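Local coordinates for antifungal protein GAFP-1 (Gastrodia elata, PDB 1XD5) that probably binds mannose as a monomeric monocot lectin of the bulb-type family and probably acts against fungi, at residues G13-L16 with Y21-I24; Y83-I86 with N92-I95. All blocks are in the same frame, centred on the assembly; numbering follows the deposited sequence.

Contact 1 (G13-L16 with Y21-I24); sequences GGSL and YLFI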
loop_
_atom_site.group_PDB
_atom_site.type_symbol
_atom_site.label_atom_id
_atom_site.label_comp_id
_atom_site.label_asym_id
_atom_site.label_seq_id
_atom_site.Cartn_x
_atom_site.Cartn_y
_atom_site.Cartn_z
ATOM N N GLY A 13 -4.767 6.450 -8.810
ATOM C CA GLY A 13 -4.232 5.718 -9.947
ATOM C C GLY A 13 -2.732 5.513 -9.836
ATOM O O GLY A 13 -2.136 4.832 -10.669
ATOM N N GLY A 14 -2.130 6.110 -8.811
ATOM C CA GLY A 14 -0.721 5.944 -8.525
ATOM C C GLY A 14 -0.421 4.542 -8.045
ATOM O O GLY A 14 -1.304 3.859 -7.546
ATOM N N SER A 15 0.826 4.115 -8.195
ATOM C CA SER A 15 1.165 2.732 -7.924
ATOM C C SER A 15 2.616 2.506 -7.566
ATOM O O SER A 15 3.500 3.340 -7.829
ATOM C CB SER A 15 0.801 1.856 -9.136
ATOM O OG SER A 15 1.575 2.247 -10.263
ATOM N N LEU A 16 2.846 1.355 -6.953
ATOM C CA LEU A 16 4.165 0.784 -6.856
ATOM C C LEU A 16 4.226 -0.288 -7.928
ATOM O O LEU A 16 3.230 -0.971 -8.179
ATOM C CB LEU A 16 4.382 0.153 -5.483
ATOM C CG LEU A 16 4.158 1.027 -4.250
ATOM C CD1 LEU A 16 4.535 0.211 -3.012
ATOM C CD2 LEU A 16 4.947 2.361 -4.325
ATOM N N TYR A 21 4.436 -6.956 -11.336
ATOM C CA TYR A 21 3.619 -6.689 -10.153
ATOM C C TYR A 21 3.245 -5.225 -10.056
ATOM O O TYR A 21 4.080 -4.333 -10.245
ATOM C CB TYR A 21 4.330 -7.129 -8.862
ATOM C CG TYR A 21 4.842 -8.554 -8.872
ATOM C CD1 TYR A 21 6.056 -8.874 -8.274
ATOM C CD2 TYR A 21 4.107 -9.583 -9.475
ATOM C CE1 TYR A 21 6.533 -10.177 -8.276
ATOM C CE2 TYR A 21 4.578 -10.889 -9.488
ATOM C CZ TYR A 21 5.789 -11.176 -8.883
ATOM O OH TYR A 21 6.259 -12.460 -8.889
ATOM N N LEU A 22 1.974 -4.989 -9.742
ATOM C CA LEU A 22 1.439 -3.646 -9.680
ATOM C C LEU A 22 0.582 -3.524 -8.438
ATOM O O LEU A 22 -0.377 -4.276 -8.277
ATOM C CB LEU A 22 0.589 -3.368 -10.926
ATOM C CG LEU A 22 -0.007 -1.967 -11.092
ATOM C CD1 LEU A 22 1.086 -0.970 -11.456
ATOM C CD2 LEU A 22 -1.072 -1.998 -12.170
ATOM N N PHE A 23 0.925 -2.572 -7.576
ATOM C CA PHE A 23 0.159 -2.311 -6.360
ATOM C C PHE A 23 -0.392 -0.912 -6.506
ATOM O O PHE A 23 0.358 0.069 -6.443
ATOM C CB PHE A 23 1.070 -2.397 -5.136
ATOM C CG PHE A 23 0.333 -2.428 -3.819
ATOM C CD1 PHE A 23 -0.540 -3.458 -3.515
ATOM C CD2 PHE A 23 0.559 -1.443 -2.865
ATOM C CE1 PHE A 23 -1.192 -3.507 -2.290
ATOM C CE2 PHE A 23 -0.107 -1.479 -1.642
ATOM C CZ PHE A 23 -0.971 -2.514 -1.357
ATOM N N ILE A 24 -1.703 -0.825 -6.711
ATOM C CA ILE A 24 -2.305 0.406 -7.200
ATOM C C ILE A 24 -3.515 0.848 -6.367
ATOM O O ILE A 24 -4.365 0.042 -5.994
ATOM C CB ILE A 24 -2.642 0.261 -8.716
ATOM C CG1 ILE A 24 -3.232 1.553 -9.290
ATOM C CG2 ILE A 24 -3.558 -0.946 -8.978
ATOM C CD1 ILE A 24 -3.189 1.624 -10.845
#

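Contact 2 (Y83-I86 with N92-I95); sequences YYLI and NVVI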
loop_
_atom_site.group_PDB
_atom_site.type_symbol
_atom_site.label_atom_id
_atom_site.label_comp_id
_atom_site.label_asym_id
_atom_site.label_seq_id
_atom_site.Cartn_x
_atom_site.Cartn_y
_atom_site.Cartn_z
ATOM N N TYR A 83 9.275 5.038 8.027
ATOM C CA TYR A 83 8.789 3.755 7.536
ATOM C C TYR A 83 8.723 3.832 6.024
ATOM O O TYR A 83 8.691 4.924 5.455
ATOM C CB TYR A 83 7.404 3.444 8.112
ATOM C CG TYR A 83 7.362 3.411 9.624
ATOM C CD1 TYR A 83 6.958 4.534 10.354
ATOM C CD2 TYR A 83 7.745 2.270 10.325
ATOM C CE1 TYR A 83 6.936 4.515 11.743
ATOM C CE2 TYR A 83 7.719 2.235 11.714
ATOM C CZ TYR A 83 7.322 3.364 12.415
ATOM O OH TYR A 83 7.288 3.328 13.786
ATOM N N TYR A 84 8.712 2.681 5.363
ATOM C CA TYR A 84 8.445 2.672 3.930
ATOM C C TYR A 84 7.647 1.451 3.566
ATOM O O TYR A 84 7.778 0.407 4.197
ATOM C CB TYR A 84 9.726 2.776 3.081
ATOM C CG TYR A 84 10.714 1.660 3.295
ATOM C CD1 TYR A 84 11.610 1.705 4.353
ATOM C CD2 TYR A 84 10.770 0.570 2.429
ATOM C CE1 TYR A 84 12.528 0.680 4.568
ATOM C CE2 TYR A 84 11.692 -0.471 2.635
ATOM C CZ TYR A 84 12.568 -0.390 3.709
ATOM O OH TYR A 84 13.475 -1.383 3.958
ATOM N N LEU A 85 6.799 1.622 2.561
ATOM C CA LEU A 85 6.047 0.541 1.941
ATOM C C LEU A 85 6.805 0.099 0.688
ATOM O O LEU A 85 7.227 0.936 -0.106
ATOM C CB LEU A 85 4.666 1.056 1.541
ATOM C CG LEU A 85 3.730 0.065 0.855
ATOM C CD1 LEU A 85 3.233 -0.961 1.861
ATOM C CD2 LEU A 85 2.567 0.821 0.222
ATOM N N ILE A 86 6.987 -1.204 0.511
ATOM C CA ILE A 86 7.722 -1.678 -0.653
ATOM C C ILE A 86 7.047 -2.881 -1.300
ATOM O O ILE A 86 6.572 -3.790 -0.608
ATOM C CB ILE A 86 9.214 -1.968 -0.298
ATOM C CG1 ILE A 86 10.026 -2.303 -1.559
ATOM C CG2 ILE A 86 9.328 -3.065 0.777
ATOM C CD1 ILE A 86 11.524 -2.241 -1.372
ATOM N N ASN A 92 5.641 -9.922 -2.246
ATOM C CA ASN A 92 5.114 -9.471 -0.958
ATOM C C ASN A 92 5.103 -7.953 -0.965
ATOM O O ASN A 92 5.965 -7.330 -1.582
ATOM C CB ASN A 92 5.938 -10.007 0.237
ATOM C CG ASN A 92 5.077 -10.259 1.491
ATOM O OD1 ASN A 92 3.877 -10.003 1.489
ATOM N ND2 ASN A 92 5.696 -10.779 2.558
ATOM N N VAL A 93 4.105 -7.360 -0.321
ATOM C CA VAL A 93 4.057 -5.913 -0.151
ATOM C C VAL A 93 4.191 -5.721 1.343
ATOM O O VAL A 93 3.407 -6.276 2.104
ATOM C CB VAL A 93 2.734 -5.301 -0.655
ATOM C CG1 VAL A 93 2.734 -3.772 -0.482
ATOM C CG2 VAL A 93 2.509 -5.645 -2.119
ATOM N N VAL A 94 5.210 -4.980 1.757
ATOM C CA VAL A 94 5.601 -4.935 3.168
ATOM C C VAL A 94 5.876 -3.498 3.608
ATOM O O VAL A 94 6.404 -2.708 2.842
ATOM C CB VAL A 94 6.862 -5.799 3.424
ATOM C CG1 VAL A 94 7.174 -5.939 4.930
ATOM C CG2 VAL A 94 6.731 -7.189 2.766
ATOM N N ILE A 95 5.510 -3.166 4.845
ATOM C CA ILE A 95 5.982 -1.929 5.467
ATOM C C ILE A 95 7.138 -2.282 6.399
ATOM O O ILE A 95 7.008 -3.178 7.245
ATOM C CB ILE A 95 4.864 -1.210 6.268
ATOM C CG1 ILE A 95 3.658 -0.909 5.376
ATOM C CG2 ILE A 95 5.413 0.090 6.904
ATOM C CD1 ILE A 95 2.424 -0.398 6.121
#

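Contact 1 (G13-L16 with Y21-I24)
L16 and F23 face each other as an antiparallel hydrogen-bonded pair. L16 N donates to F23 O at 2.8 Å. The return bond, from F23 N to L16 O, is almost straight, with an N-H...O angle of 178°. The L16 and F23 side chains leave the same face of the sheet, with L16 CB 4.2 Å from F23 CB. They then part. F23 has CG anti to its backbone N (chi1 -168°), which carries the ring away from the 13-16 segment. L16 CD1 comes to that ring obliquely. Strands 15-18 and 21-25 form a beta hairpin at one edge of a four-stranded antiparallel sheet, one of the three sheets of the beta-prism II fold of monocot mannose-binding lectins. S15 and I24 are the neighbouring non-hydrogen-bonded pair, and their side chains share the other face with L22. S15 CB lies 3.8 Å from I24 CB. S15 OG stands between its own N and carbonyl carbon (chi1 63°), where it meets the methyl L22 CD1 at 3.5 Å. I24 extends along the G13-G14 backbone instead. Its CG1 rests 3.5 Å from G14 O, and its tip CD1 reaches 3.4 Å from G13 O. G13 and G14 continue the backbone bonding through I25, while L22 and I24 bond on their other edge to Y34 and V32 of strand 31-35.

Contact 2 (Y83-I86 with N92-I95)
L85 sends CG anti to its backbone N (chi1 179°), and chi2 of 72° then turns CD1 across to the 92-95 segment. I95 does otherwise: its CG1 is anti to the carbonyl carbon (chi1 -57°), beside its own N. The two branches cross at a slant, with L85 CD1 3.5 Å from I95 CG1. The same methyl also meets V93 on the other strand, L85 CD1 to V93 CG1 being 3.7 Å. L85 CD1 thus bridges two residues of one strand, and the three side chains make a closely packed apolar patch. The second branch of I95 extends this patch, its CG2 lying 4.1 Å from Y83 CB. I86 and V94 form the antiparallel hydrogen-bonded pair. I86 N bonds V94 O at 2.8 Å, and V94 N bonds I86 O at 3.0 Å. I86 and V94 point to the face opposite L85 and I95, and I86 CG2 packs against V94 O. Short CA-H...O contacts add to the backbone pairing, among them I95 CA to Y84 O at 3.2 Å. N92 leads into its strand with a weak bond from V93 N to N92 OD1; the same oxygen accepts from T108 N. V93 N is also hydrogen-bonded to T106 OG1. The hydroxyl of Y83 is hydrogen-bonded to Q79 O. This hairpin is the middle of a four-stranded antiparallel sheet in the bulb-type lectin domain. Strand 3-5 pairs with 84-87 on one side, and strand 102-105 with 93-96 on the other. Strand 21-25 of another sheet packs against the face that carries L85 and V93.

Contacts 1 and 2 lie in series along the chain, and each is a hairpin in a different four-stranded sheet of the same bulb-type lectin domain. Their centres are 13 Å apart, yet their side chains meet in the interior. The F23 ring of contact 1 touches both strands of contact 2: F23 CE2 is 3.8 Å from V93 CG1 and 4.0 Å from L85 CD2. L16 CD1 also reaches L85 CD2, at 3.8 Å. L85 therefore uses one methyl within its own hairpin and the other toward contact 1. This apolar packing joins two of the three sheets of the beta prism.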